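Local coordinates for protein Na Glutathione S-transferase 2 (PDB 2ON5) that probably conjugates glutathione to electrophilic compounds, as a hookworm glutathione S-transferase that binds glutathione at its dimer interface, at residues 95-99 / 159-163; 87-91 / 147-151; 144-148 / 184-188; 101-105 / 120-125; 117-121 / 170-174. One frame throughout, in Å; residues are numbered along the deposited sequence.

Interaction 1 of 5, residues 95-99 / 159-163; sequences YKDYI and CLAEH. With GSH (glutathione), chain B; EDO (1,2-ethanediol), chain P.
Where Y95 meets C159 and L160, the helical segments 95-99 and 159-163 run in nearly the same direction, 30° apart, with their axes separated by 11.8 Å. The aromatic side chains Y95, Y98 and H163 fill much of this spacing. Y95 leaves its helix with CG anti to the backbone N (chi1 175°), which sends the ring across to the other helix. C159 sits over one face of that ring, its CB 3.9 Å from the ring centroid, while its SG approaches obliquely in a sulfur-aromatic contact. I99 of the same helix as Y95 lies against the opposite face through CG1, offset toward the rim; C159 and I99 thus flank the two faces of the phenol. At the phenol end, H163 CB lies in the ring plane, 3.5 Å from Y95 OH. A water links the two segments, lying 3.0 Å from Y95 OH and donating to C159 O, also at 3.0 Å. One turn further on, the edge of Y98 is turned toward the imidazole face of H163 in an offset edge-to-face pair, planes at 83°, although its close detail is doubtful. I99 CD1 slides past the same imidazole, off-centre, 4.2 Å from its centroid. F132 of helix 117-143 stacks with Y98. On the far side of helix 82-101, D97 accepts a hydrogen bond at OD1 from N1 of glutathione, 2.9 Å away, and a weak one at OD2. That glutathione is also held by S64, W39 and Q50 of the second subunit, the cross-dimer completion of the glutathione site characteristic of cytosolic glutathione S-transferases.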
# COMPACT_ATOMS: atom_id res chain seq x y z
N TYR A 95 8.75 0.10 -0.68
CA TYR A 95 9.07 0.83 0.57
C TYR A 95 8.15 0.44 1.76
O TYR A 95 8.63 0.24 2.89
CB TYR A 95 8.98 2.33 0.32
CG TYR A 95 9.16 3.16 1.59
CD1 TYR A 95 10.43 3.35 2.14
CD2 TYR A 95 8.06 3.72 2.25
CE1 TYR A 95 10.61 4.13 3.33
CE2 TYR A 95 8.21 4.50 3.44
CZ TYR A 95 9.48 4.68 3.97
OH TYR A 95 9.66 5.41 5.12
N LYS A 96 6.84 0.38 1.52
CA LYS A 96 5.87 -0.01 2.53
C LYS A 96 6.13 -1.44 3.02
O LYS A 96 6.07 -1.69 4.24
CB LYS A 96 4.43 0.10 2.02
CG LYS A 96 3.39 -0.27 3.06
CD LYS A 96 1.98 -0.05 2.53
CE LYS A 96 1.11 0.56 3.60
NZ LYS A 96 -0.02 1.26 2.97
N ASP A 97 6.42 -2.36 2.09
CA ASP A 97 6.83 -3.74 2.46
C ASP A 97 8.06 -3.76 3.38
O ASP A 97 8.11 -4.49 4.37
CB ASP A 97 7.14 -4.59 1.20
CG ASP A 97 5.88 -5.01 0.42
OD1 ASP A 97 6.02 -5.56 -0.70
OD2 ASP A 97 4.75 -4.79 0.92
N TYR A 98 9.08 -2.98 3.02
CA TYR A 98 10.31 -2.86 3.82
C TYR A 98 10.03 -2.31 5.22
O TYR A 98 10.51 -2.87 6.23
CB TYR A 98 11.32 -1.97 3.09
CG TYR A 98 12.45 -1.38 3.95
CD1 TYR A 98 13.53 -2.17 4.34
CD2 TYR A 98 12.43 -0.04 4.33
CE1 TYR A 98 14.57 -1.64 5.12
CE2 TYR A 98 13.46 0.51 5.09
CZ TYR A 98 14.53 -0.30 5.49
OH TYR A 98 15.55 0.23 6.26
N ILE A 99 9.26 -1.24 5.29
CA ILE A 99 8.85 -0.68 6.56
C ILE A 99 8.08 -1.68 7.45
O ILE A 99 8.25 -1.71 8.68
CB ILE A 99 8.04 0.62 6.36
CG1 ILE A 99 8.93 1.72 5.73
CG2 ILE A 99 7.36 1.07 7.70
CD1 ILE A 99 10.14 2.15 6.56
N CYS A 159 9.68 9.65 0.67
CA CYS A 159 9.61 8.51 1.61
C CYS A 159 11.01 7.96 1.87
O CYS A 159 11.40 7.77 3.03
CB CYS A 159 8.71 7.37 1.09
SG CYS A 159 6.95 7.80 1.12
N LEU A 160 11.75 7.66 0.80
CA LEU A 160 13.07 7.05 1.00
C LEU A 160 14.09 7.98 1.68
O LEU A 160 14.79 7.55 2.63
CB LEU A 160 13.64 6.50 -0.32
CG LEU A 160 14.97 5.76 -0.20
CD1 LEU A 160 14.82 4.47 0.61
CD2 LEU A 160 15.55 5.53 -1.60
N ALA A 161 14.23 9.21 1.17
CA ALA A 161 15.17 10.21 1.73
C ALA A 161 14.87 10.45 3.21
O ALA A 161 15.79 10.52 4.07
CB ALA A 161 15.09 11.54 0.94
N GLU A 162 13.59 10.59 3.53
CA GLU A 162 13.18 10.81 4.94
C GLU A 162 13.55 9.61 5.83
O GLU A 162 14.15 9.79 6.88
CB GLU A 162 11.69 11.15 5.05
CG GLU A 162 11.15 11.29 6.47
CD GLU A 162 11.94 12.25 7.35
OE1 GLU A 162 12.32 13.36 6.89
OE2 GLU A 162 12.15 11.92 8.52
N HIS A 163 13.21 8.41 5.38
CA HIS A 163 13.55 7.22 6.14
C HIS A 163 15.05 7.10 6.35
O HIS A 163 15.51 6.98 7.50
CB HIS A 163 13.06 5.93 5.44
CG HIS A 163 13.55 4.69 6.13
ND1 HIS A 163 14.54 3.88 5.61
CD2 HIS A 163 13.24 4.18 7.34
CE1 HIS A 163 14.79 2.91 6.47
NE2 HIS A 163 14.03 3.07 7.53
N1 GSH B . 3.33 -6.09 -1.69
CA1 GSH B . 3.03 -7.38 -2.36
C1 GSH B . 2.19 -7.10 -3.59
O11 GSH B . 2.44 -7.42 -4.77
O12 GSH B . 1.13 -6.50 -3.38
CB1 GSH B . 4.30 -8.25 -2.51
CG1 GSH B . 4.28 -9.33 -3.59
CD1 GSH B . 4.44 -10.73 -3.01
OE1 GSH B . 4.51 -10.97 -1.61
N2 GSH B . 4.50 -11.72 -3.90
CA2 GSH B . 4.65 -13.12 -3.54
C2 GSH B . 5.94 -13.73 -4.03
O2 GSH B . 6.54 -13.24 -5.18
CB2 GSH B . 3.47 -13.85 -4.14
SG2 GSH B . 1.99 -13.68 -3.12
N3 GSH B . 6.47 -14.75 -3.34
CA3 GSH B . 7.56 -15.56 -3.86
C3 GSH B . 8.94 -15.03 -3.55
O31 GSH B . 9.96 -15.63 -3.99
O32 GSH B . 9.11 -14.00 -2.85
C1 EDO P . 6.47 4.90 6.85
O1 EDO P . 7.80 5.33 6.61
C2 EDO P . 5.75 4.74 5.52
O2 EDO P . 5.40 3.38 5.39
O HOH W 1 9.57 8.40 5.36

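Interaction 2 of 5, residues 87-91 / 147-151; sequences LVDSV and YLVGD
V149 pushes its side chain against three residues of segment 87-91, and the contact across the two segments is wholly apolar. Its CG1 branch meets the flank of L87, 3.8 Å from L87 CB. The methine comes against V88, with V149 CB 3.8 Å from V88 CG2. The remaining branch runs past V91 in the opposite direction, V149 CG2 and V91 CG2 touching at 3.9 Å. L148 adds a second apolar contact, its CD1 placed 3.9 Å from V91 CG1. The contact thus seats the loop between helices 117-143 and 155-168 on helix 82-101 within the all-helical C-terminal domain of the glutathione S-transferase fold; M136 reaches both V91 and L148, and A156 packs on V88 and V91. The polar bonds lie within or behind the segments. L87 O accepts twice, from V91 N at 3.1 Å and from S90 OG at 2.8 Å, the hydroxyl folding back onto its own helix. D89, on the side turned from the loop, forms salt bridges with R69 of its own chain and with R69 of the second subunit. In the loop, L148 N bonds to D157 OD2 in helix 155-168.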
# COMPACT_ATOMS: atom_id res chain seq x y z
N LEU A 87 4.68 3.47 -11.77
CA LEU A 87 6.05 3.09 -11.36
C LEU A 87 6.37 3.69 -10.00
O LEU A 87 6.91 3.02 -9.11
CB LEU A 87 7.07 3.49 -12.41
CG LEU A 87 7.03 2.58 -13.65
CD1 LEU A 87 7.95 3.17 -14.75
CD2 LEU A 87 7.47 1.14 -13.25
N VAL A 88 5.97 4.94 -9.82
CA VAL A 88 6.12 5.61 -8.49
C VAL A 88 5.38 4.83 -7.38
O VAL A 88 5.97 4.56 -6.31
CB VAL A 88 5.66 7.08 -8.54
CG1 VAL A 88 5.63 7.74 -7.09
CG2 VAL A 88 6.59 7.88 -9.47
N ASP A 89 4.12 4.48 -7.63
CA ASP A 89 3.33 3.63 -6.74
C ASP A 89 4.04 2.32 -6.39
O ASP A 89 4.05 1.91 -5.22
CB ASP A 89 1.95 3.30 -7.33
CG ASP A 89 1.03 4.51 -7.42
OD1 ASP A 89 1.44 5.60 -6.97
OD2 ASP A 89 -0.12 4.34 -7.90
N SER A 90 4.58 1.64 -7.39
CA SER A 90 5.25 0.33 -7.15
C SER A 90 6.47 0.46 -6.22
O SER A 90 6.68 -0.40 -5.34
CB SER A 90 5.64 -0.34 -8.49
OG SER A 90 6.77 0.26 -9.09
N VAL A 91 7.26 1.53 -6.40
CA VAL A 91 8.38 1.84 -5.50
C VAL A 91 7.88 2.14 -4.09
O VAL A 91 8.47 1.64 -3.09
CB VAL A 91 9.29 3.01 -6.04
CG1 VAL A 91 10.38 3.40 -5.01
CG2 VAL A 91 9.97 2.60 -7.35
N TYR A 147 16.87 10.52 -9.07
CA TYR A 147 15.59 10.21 -8.43
C TYR A 147 15.14 8.79 -8.78
O TYR A 147 15.60 8.19 -9.77
CB TYR A 147 14.50 11.23 -8.81
CG TYR A 147 14.82 12.68 -8.48
CD1 TYR A 147 15.08 13.60 -9.49
CD2 TYR A 147 14.89 13.12 -7.16
CE1 TYR A 147 15.39 14.92 -9.21
CE2 TYR A 147 15.20 14.43 -6.86
CZ TYR A 147 15.45 15.33 -7.87
OH TYR A 147 15.75 16.66 -7.56
N LEU A 148 14.22 8.26 -7.98
CA LEU A 148 13.87 6.83 -8.11
C LEU A 148 13.13 6.55 -9.42
O LEU A 148 13.38 5.53 -10.06
CB LEU A 148 13.08 6.36 -6.90
CG LEU A 148 13.89 6.37 -5.59
CD1 LEU A 148 12.90 6.35 -4.42
CD2 LEU A 148 14.86 5.16 -5.55
N VAL A 149 12.23 7.46 -9.81
CA VAL A 149 11.46 7.30 -11.05
C VAL A 149 11.43 8.63 -11.80
O VAL A 149 11.07 9.66 -11.23
CB VAL A 149 10.02 6.82 -10.81
CG1 VAL A 149 9.31 6.56 -12.13
CG2 VAL A 149 9.98 5.55 -9.95
N GLY A 150 11.82 8.62 -13.07
CA GLY A 150 11.76 9.84 -13.87
C GLY A 150 12.83 10.86 -13.49
O GLY A 150 13.82 10.53 -12.81
N ASP A 151 12.62 12.10 -13.94
CA ASP A 151 13.65 13.11 -13.89
C ASP A 151 13.39 14.12 -12.78
O ASP A 151 14.21 15.01 -12.57
CB ASP A 151 13.76 13.84 -15.25
CG ASP A 151 14.28 12.94 -16.38
OD1 ASP A 151 13.96 13.23 -17.55
OD2 ASP A 151 15.01 11.97 -16.10

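Interaction 3 of 5, residues 144-148 / 184-188; sequences KSGYL and HAEKV
H184 and L148 make the buried side of this contact, which ties an ST turn at S145-Y147 to helix 179-189 in the helical C-terminal domain. In the turn, S145 OG accepts from Y147 N at 3.0 Å, and the same hydroxyl is bonded to G150 O further along the loop. The imidazole of H184 crosses L148 at about a right angle, its CE1 3.8 Å from L148 CG, and V188 CG2 lies off-centre over one of its faces. A weak hydrogen bond joins H184 ND1 to G146 O, long at 3.3 Å but fairly straight (162°). Weak bonds at both nitrogens, this one and that from NE2 to D157 O, orient the imidazole. In contrast to this buried pair, the outer side is partly exposed, and there K187 lies along G146 and Y147. K187 runs extended as far as CE and passes G146, with CD 4.0 Å from G146 CA, an approach eased by the lack of a side chain there. The K187 and Y147 side chains cross at about a right angle, while V188 CG2 meets the tyrosine ring at its edge. The extended torsions chi1 to chi3 carry K187 CE over the Y147 face, 3.9 Å from the ring centroid, and the bend at chi4 (74°) turns only NZ.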
# COMPACT_ATOMS: atom_id res chain seq x y z
N LYS A 144 18.78 7.26 -14.17
CA LYS A 144 19.95 8.11 -14.41
C LYS A 144 19.74 9.60 -14.05
O LYS A 144 20.44 10.47 -14.55
CB LYS A 144 20.40 8.00 -15.87
CG LYS A 144 20.70 6.57 -16.32
CD LYS A 144 20.87 6.50 -17.83
CE LYS A 144 19.53 6.53 -18.58
NZ LYS A 144 18.98 7.91 -18.86
N SER A 145 18.77 9.87 -13.17
CA SER A 145 18.43 11.25 -12.84
C SER A 145 18.79 11.60 -11.40
O SER A 145 18.83 12.77 -11.02
CB SER A 145 16.94 11.46 -13.02
OG SER A 145 16.22 10.85 -11.95
N GLY A 146 19.02 10.57 -10.59
CA GLY A 146 19.28 10.81 -9.17
C GLY A 146 18.02 10.61 -8.37
O GLY A 146 18.08 10.52 -7.15
N TYR A 147 16.87 10.52 -9.07
CA TYR A 147 15.59 10.21 -8.43
C TYR A 147 15.14 8.79 -8.78
O TYR A 147 15.60 8.19 -9.77
CB TYR A 147 14.50 11.23 -8.81
CG TYR A 147 14.82 12.68 -8.48
CD1 TYR A 147 15.08 13.60 -9.49
CD2 TYR A 147 14.89 13.12 -7.16
CE1 TYR A 147 15.39 14.92 -9.21
CE2 TYR A 147 15.20 14.43 -6.86
CZ TYR A 147 15.45 15.33 -7.87
OH TYR A 147 15.75 16.66 -7.56
N LEU A 148 14.22 8.26 -7.98
CA LEU A 148 13.87 6.83 -8.11
C LEU A 148 13.13 6.55 -9.42
O LEU A 148 13.38 5.53 -10.06
CB LEU A 148 13.08 6.36 -6.90
CG LEU A 148 13.89 6.37 -5.59
CD1 LEU A 148 12.90 6.35 -4.42
CD2 LEU A 148 14.86 5.16 -5.55
N HIS A 184 21.20 9.98 -2.83
CA HIS A 184 19.78 10.25 -3.04
C HIS A 184 19.18 11.06 -1.90
O HIS A 184 18.50 12.07 -2.14
CB HIS A 184 19.03 8.93 -3.25
CG HIS A 184 17.54 9.08 -3.21
ND1 HIS A 184 16.80 9.37 -4.33
CD2 HIS A 184 16.66 9.02 -2.17
CE1 HIS A 184 15.52 9.45 -4.00
NE2 HIS A 184 15.41 9.23 -2.70
N ALA A 185 19.44 10.66 -0.65
CA ALA A 185 18.89 11.41 0.49
C ALA A 185 19.37 12.85 0.45
O ALA A 185 18.58 13.77 0.69
CB ALA A 185 19.26 10.75 1.82
N GLU A 186 20.65 13.05 0.11
CA GLU A 186 21.21 14.41 0.18
C GLU A 186 20.76 15.28 -0.99
O GLU A 186 20.57 16.47 -0.81
CB GLU A 186 22.73 14.41 0.35
CG GLU A 186 23.15 13.85 1.73
CD GLU A 186 24.66 13.95 1.97
OE1 GLU A 186 25.07 13.68 3.11
OE2 GLU A 186 25.42 14.29 1.04
N LYS A 187 20.56 14.66 -2.16
CA LYS A 187 19.95 15.36 -3.31
C LYS A 187 18.53 15.86 -3.00
O LYS A 187 18.24 17.06 -3.14
CB LYS A 187 19.96 14.47 -4.56
CG LYS A 187 19.36 15.13 -5.83
CD LYS A 187 19.38 14.19 -7.02
CE LYS A 187 18.93 14.89 -8.30
NZ LYS A 187 20.02 15.77 -8.75
N VAL A 188 17.67 14.95 -2.55
CA VAL A 188 16.27 15.27 -2.19
C VAL A 188 16.18 16.36 -1.13
O VAL A 188 15.48 17.34 -1.32
CB VAL A 188 15.51 13.97 -1.76
CG1 VAL A 188 14.07 14.26 -1.21
CG2 VAL A 188 15.44 12.96 -2.97

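Interaction 4 of 5, residues 101-105 / 120-125; sequences EIRPY and LFKELL. With EDO (1,2-ethanediol), chain L.
L124 is the main bump of helix 117-143 here, and it fits a hollow formed by E101, I102 and P104. Its two methyls part: L124 CD1 lies 3.6 Å from E101 O, while CD2 touches P104 CB at 3.7 Å, with CG and CD of that ring equally near. The L124 side chain crosses P104 at about a right angle, and the proline ring forms the floor of the hollow. In return, Y105 wedges between L120, F121 and L125. Its ring takes L125 CD1 over one face, 3.9 Å from the centroid, and L120 CB at the edge, in the ring plane, 3.7 Å from Y105 CD1. F121 CB approaches obliquely, 3.7 Å from Y105 CE1. I102 completes the fit with CG2 set 3.9 Å from L125 CA. On the helix itself, L120 O accepts from L124 N and also, as a pi-type turn, from L125 N, which widens the backbone just where the two leucines project. E101 OE1 is salt-bridged to K131 of helix 117-143. The break between helices 82-101 and 103-110, whose residues here pair with helix 117-143 in opposite order, is consistent with the bent helix and helical hairpin of the glutathione S-transferase C-terminal domain.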
# COMPACT_ATOMS: atom_id res chain seq x y z
N GLU A 101 8.56 -4.90 7.32
CA GLU A 101 9.64 -5.78 7.75
C GLU A 101 10.37 -5.25 8.98
O GLU A 101 10.67 -6.01 9.90
CB GLU A 101 10.62 -6.01 6.60
CG GLU A 101 11.71 -7.02 6.89
CD GLU A 101 12.40 -7.52 5.62
OE1 GLU A 101 13.27 -8.42 5.73
OE2 GLU A 101 12.10 -7.02 4.51
N ILE A 102 10.66 -3.95 9.00
CA ILE A 102 11.39 -3.34 10.13
C ILE A 102 10.51 -2.72 11.24
O ILE A 102 11.03 -2.04 12.16
CB ILE A 102 12.47 -2.34 9.63
CG1 ILE A 102 11.82 -1.13 8.95
CG2 ILE A 102 13.49 -3.06 8.71
CD1 ILE A 102 12.71 0.11 8.83
N ARG A 103 9.20 -2.96 11.17
CA ARG A 103 8.26 -2.44 12.19
C ARG A 103 8.68 -2.64 13.67
O ARG A 103 8.53 -1.73 14.47
CB ARG A 103 6.84 -2.98 11.98
CG ARG A 103 5.84 -2.36 12.97
CD ARG A 103 4.42 -2.98 12.90
NE ARG A 103 4.00 -3.39 11.57
CZ ARG A 103 3.49 -2.58 10.63
NH1 ARG A 103 3.35 -1.27 10.85
NH2 ARG A 103 3.12 -3.09 9.45
N PRO A 104 9.20 -3.84 14.03
CA PRO A 104 9.69 -4.02 15.42
C PRO A 104 10.75 -3.01 15.83
O PRO A 104 10.76 -2.55 16.99
CB PRO A 104 10.27 -5.45 15.39
CG PRO A 104 9.52 -6.13 14.31
CD PRO A 104 9.34 -5.08 13.24
N TYR A 105 11.64 -2.64 14.90
CA TYR A 105 12.65 -1.62 15.16
C TYR A 105 12.01 -0.23 15.35
O TYR A 105 12.32 0.51 16.30
CB TYR A 105 13.71 -1.62 14.02
CG TYR A 105 14.63 -0.44 14.09
CD1 TYR A 105 15.77 -0.48 14.89
CD2 TYR A 105 14.34 0.75 13.40
CE1 TYR A 105 16.62 0.62 15.00
CE2 TYR A 105 15.17 1.86 13.50
CZ TYR A 105 16.32 1.78 14.31
OH TYR A 105 17.16 2.86 14.43
N LEU A 120 18.24 -4.38 17.38
CA LEU A 120 17.26 -4.52 16.30
C LEU A 120 17.79 -3.96 14.99
O LEU A 120 17.48 -4.47 13.90
CB LEU A 120 15.97 -3.78 16.64
CG LEU A 120 14.73 -4.48 17.22
CD1 LEU A 120 14.72 -6.00 17.04
CD2 LEU A 120 14.54 -4.06 18.63
N PHE A 121 18.57 -2.89 15.08
CA PHE A 121 19.12 -2.26 13.90
C PHE A 121 20.04 -3.26 13.21
O PHE A 121 19.93 -3.51 12.01
CB PHE A 121 19.86 -0.96 14.24
CG PHE A 121 20.73 -0.44 13.11
CD1 PHE A 121 20.19 0.35 12.10
CD2 PHE A 121 22.09 -0.76 13.05
CE1 PHE A 121 20.97 0.81 11.06
CE2 PHE A 121 22.88 -0.30 12.01
CZ PHE A 121 22.33 0.49 11.01
N LYS A 122 20.92 -3.88 14.00
CA LYS A 122 21.86 -4.87 13.49
C LYS A 122 21.18 -6.13 13.00
O LYS A 122 21.53 -6.65 11.95
CB LYS A 122 22.90 -5.23 14.57
CG LYS A 122 24.05 -4.25 14.66
CD LYS A 122 25.13 -4.76 15.66
CE LYS A 122 24.91 -4.23 17.04
NZ LYS A 122 25.87 -4.85 18.04
N GLU A 123 20.21 -6.63 13.76
CA GLU A 123 19.67 -7.96 13.51
C GLU A 123 18.52 -7.93 12.50
O GLU A 123 18.32 -8.88 11.75
CB GLU A 123 19.24 -8.63 14.82
CG GLU A 123 20.40 -8.90 15.81
CD GLU A 123 20.00 -9.74 17.04
OE1 GLU A 123 18.79 -10.00 17.25
OE2 GLU A 123 20.90 -10.15 17.80
N LEU A 124 17.79 -6.81 12.49
CA LEU A 124 16.59 -6.67 11.68
C LEU A 124 16.78 -5.69 10.50
O LEU A 124 16.60 -6.07 9.33
CB LEU A 124 15.42 -6.23 12.57
CG LEU A 124 14.03 -6.17 11.93
CD1 LEU A 124 13.73 -7.40 11.13
CD2 LEU A 124 12.97 -5.94 12.98
N LEU A 125 17.15 -4.45 10.82
CA LEU A 125 17.19 -3.40 9.79
C LEU A 125 18.30 -3.61 8.74
O LEU A 125 18.04 -3.51 7.53
CB LEU A 125 17.25 -2.01 10.45
CG LEU A 125 16.90 -0.82 9.56
CD1 LEU A 125 16.44 0.39 10.39
CD2 LEU A 125 18.07 -0.43 8.68
C1 EDO L . 16.42 6.66 14.12
O1 EDO L . 15.73 5.39 14.16
C2 EDO L . 15.64 7.82 14.71
O2 EDO L . 14.23 7.83 14.37
O HOH W 2 15.54 -8.39 8.24

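Interaction 5 of 5, residues 117-121 / 170-174; sequences PEKLF and KFPSI
F121 carries CG anti to its own N (chi1 166°) whereas F171 has CG anti to its carbonyl carbon (chi1 -59°), and with these settings the two side chains slide past each other in opposite directions. They overlap in an offset stack, centroids 4.6 Å apart and planes 21° from parallel. Because the offset is so directed, each ring also covers the other's CB: F171 CB stands almost over the centre of the F121 ring, 3.6 Å from its centroid, and F121 CB lies 4.2 Å from that of F171. K170 runs extended along F171, its CG against the opposite face, offset toward the rim, and its CE reaches P117 CB at 3.8 Å. F171 is therefore sandwiched. Its outer end rests on the first turn of the helix, with CZ 3.6 Å from E118 N, while E118 bends at chi2 and brings OE1 obliquely to 3.3 Å from F171 CE2. The far edge of F121 meets S173 OG, 3.5 Å from F121 CZ, and I174 CB is 4.1 Å from F121 CE1. The stack pins the loop between helices 155-168 and 179-189 to the start of helix 117-143, with I167 of helix 155-168 behind F121 and I174, and Y105 of helix 103-110 touching both phenylalanines.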
# COMPACT_ATOMS: atom_id res chain seq x y z
N PRO A 117 17.32 -0.57 20.46
CA PRO A 117 17.38 -0.11 19.05
C PRO A 117 18.62 -0.61 18.30
O PRO A 117 18.50 -1.09 17.18
CB PRO A 117 17.40 1.42 19.19
CG PRO A 117 16.66 1.68 20.48
CD PRO A 117 17.09 0.56 21.39
N GLU A 118 19.78 -0.53 18.93
CA GLU A 118 21.03 -1.03 18.37
C GLU A 118 20.97 -2.50 17.95
O GLU A 118 21.39 -2.86 16.86
CB GLU A 118 22.16 -0.83 19.39
CG GLU A 118 23.39 -1.60 19.09
CD GLU A 118 24.39 -0.78 18.37
OE1 GLU A 118 24.07 -0.36 17.23
OE2 GLU A 118 25.48 -0.55 18.93
N LYS A 119 20.45 -3.35 18.84
CA LYS A 119 20.34 -4.78 18.53
C LYS A 119 19.40 -5.03 17.35
O LYS A 119 19.73 -5.80 16.43
CB LYS A 119 19.90 -5.56 19.77
CG LYS A 119 19.84 -7.07 19.58
CD LYS A 119 19.74 -7.78 20.94
CE LYS A 119 19.24 -9.22 20.79
NZ LYS A 119 17.74 -9.29 20.86
N LEU A 120 18.24 -4.38 17.38
CA LEU A 120 17.26 -4.52 16.30
C LEU A 120 17.79 -3.96 14.99
O LEU A 120 17.48 -4.47 13.90
CB LEU A 120 15.97 -3.78 16.64
CG LEU A 120 14.73 -4.48 17.22
CD1 LEU A 120 14.72 -6.00 17.04
CD2 LEU A 120 14.54 -4.06 18.63
N PHE A 121 18.57 -2.89 15.08
CA PHE A 121 19.12 -2.26 13.90
C PHE A 121 20.04 -3.26 13.21
O PHE A 121 19.93 -3.51 12.01
CB PHE A 121 19.86 -0.96 14.24
CG PHE A 121 20.73 -0.44 13.11
CD1 PHE A 121 20.19 0.35 12.10
CD2 PHE A 121 22.09 -0.76 13.05
CE1 PHE A 121 20.97 0.81 11.06
CE2 PHE A 121 22.88 -0.30 12.01
CZ PHE A 121 22.33 0.49 11.01
N LYS A 170 20.87 8.41 13.90
CA LYS A 170 21.21 7.55 15.03
C LYS A 170 22.28 6.51 14.64
O LYS A 170 23.29 6.32 15.37
CB LYS A 170 19.92 6.89 15.53
CG LYS A 170 19.98 6.22 16.90
CD LYS A 170 18.61 5.61 17.24
CE LYS A 170 18.57 4.95 18.63
NZ LYS A 170 18.74 5.98 19.72
N PHE A 171 22.06 5.83 13.51
CA PHE A 171 22.93 4.74 13.06
C PHE A 171 23.43 5.01 11.61
O PHE A 171 22.84 4.50 10.64
CB PHE A 171 22.22 3.37 13.15
CG PHE A 171 21.75 3.00 14.54
CD1 PHE A 171 20.40 2.95 14.84
CD2 PHE A 171 22.67 2.73 15.56
CE1 PHE A 171 19.96 2.61 16.16
CE2 PHE A 171 22.26 2.40 16.86
CZ PHE A 171 20.90 2.35 17.16
N PRO A 172 24.47 5.83 11.47
CA PRO A 172 25.01 6.24 10.15
C PRO A 172 25.48 5.12 9.24
O PRO A 172 25.61 5.33 8.03
CB PRO A 172 26.17 7.17 10.51
CG PRO A 172 26.48 6.91 11.91
CD PRO A 172 25.18 6.54 12.56
N SER A 173 25.71 3.93 9.81
CA SER A 173 26.17 2.80 9.01
C SER A 173 25.07 2.22 8.13
O SER A 173 25.31 1.31 7.35
CB SER A 173 26.77 1.71 9.90
OG SER A 173 25.78 1.05 10.66
N ILE A 174 23.85 2.73 8.26
CA ILE A 174 22.78 2.27 7.36
C ILE A 174 23.21 2.43 5.88
O ILE A 174 22.82 1.64 5.02
CB ILE A 174 21.43 2.99 7.64
CG1 ILE A 174 20.30 2.30 6.83
CG2 ILE A 174 21.53 4.51 7.40
CD1 ILE A 174 18.95 2.99 6.97

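Interaction 1 is central, its centre about 6 Å from the centre of the chain, and the other four spread from it through the helical domain. Toward one end, L160 CD2 packs on L148 CD1 at 4.0 Å, L148 being shared by interactions 2 and 3; A161 CB also meets V188 CG1 at 3.6 Å. Toward the other, H163 NE2 lies 3.5 Å from I102 CD1, leading into interaction 4, which shares L120 and F121 with interaction 5. The two ends are separate: interactions 2 and 5 have centres about 27 Å apart. Interaction 1 includes a residue bonded to glutathione, whereas the side chains of V91 in interaction 2 and E101 in interaction 4 are about 12 and 11 Å from a bound glutathione.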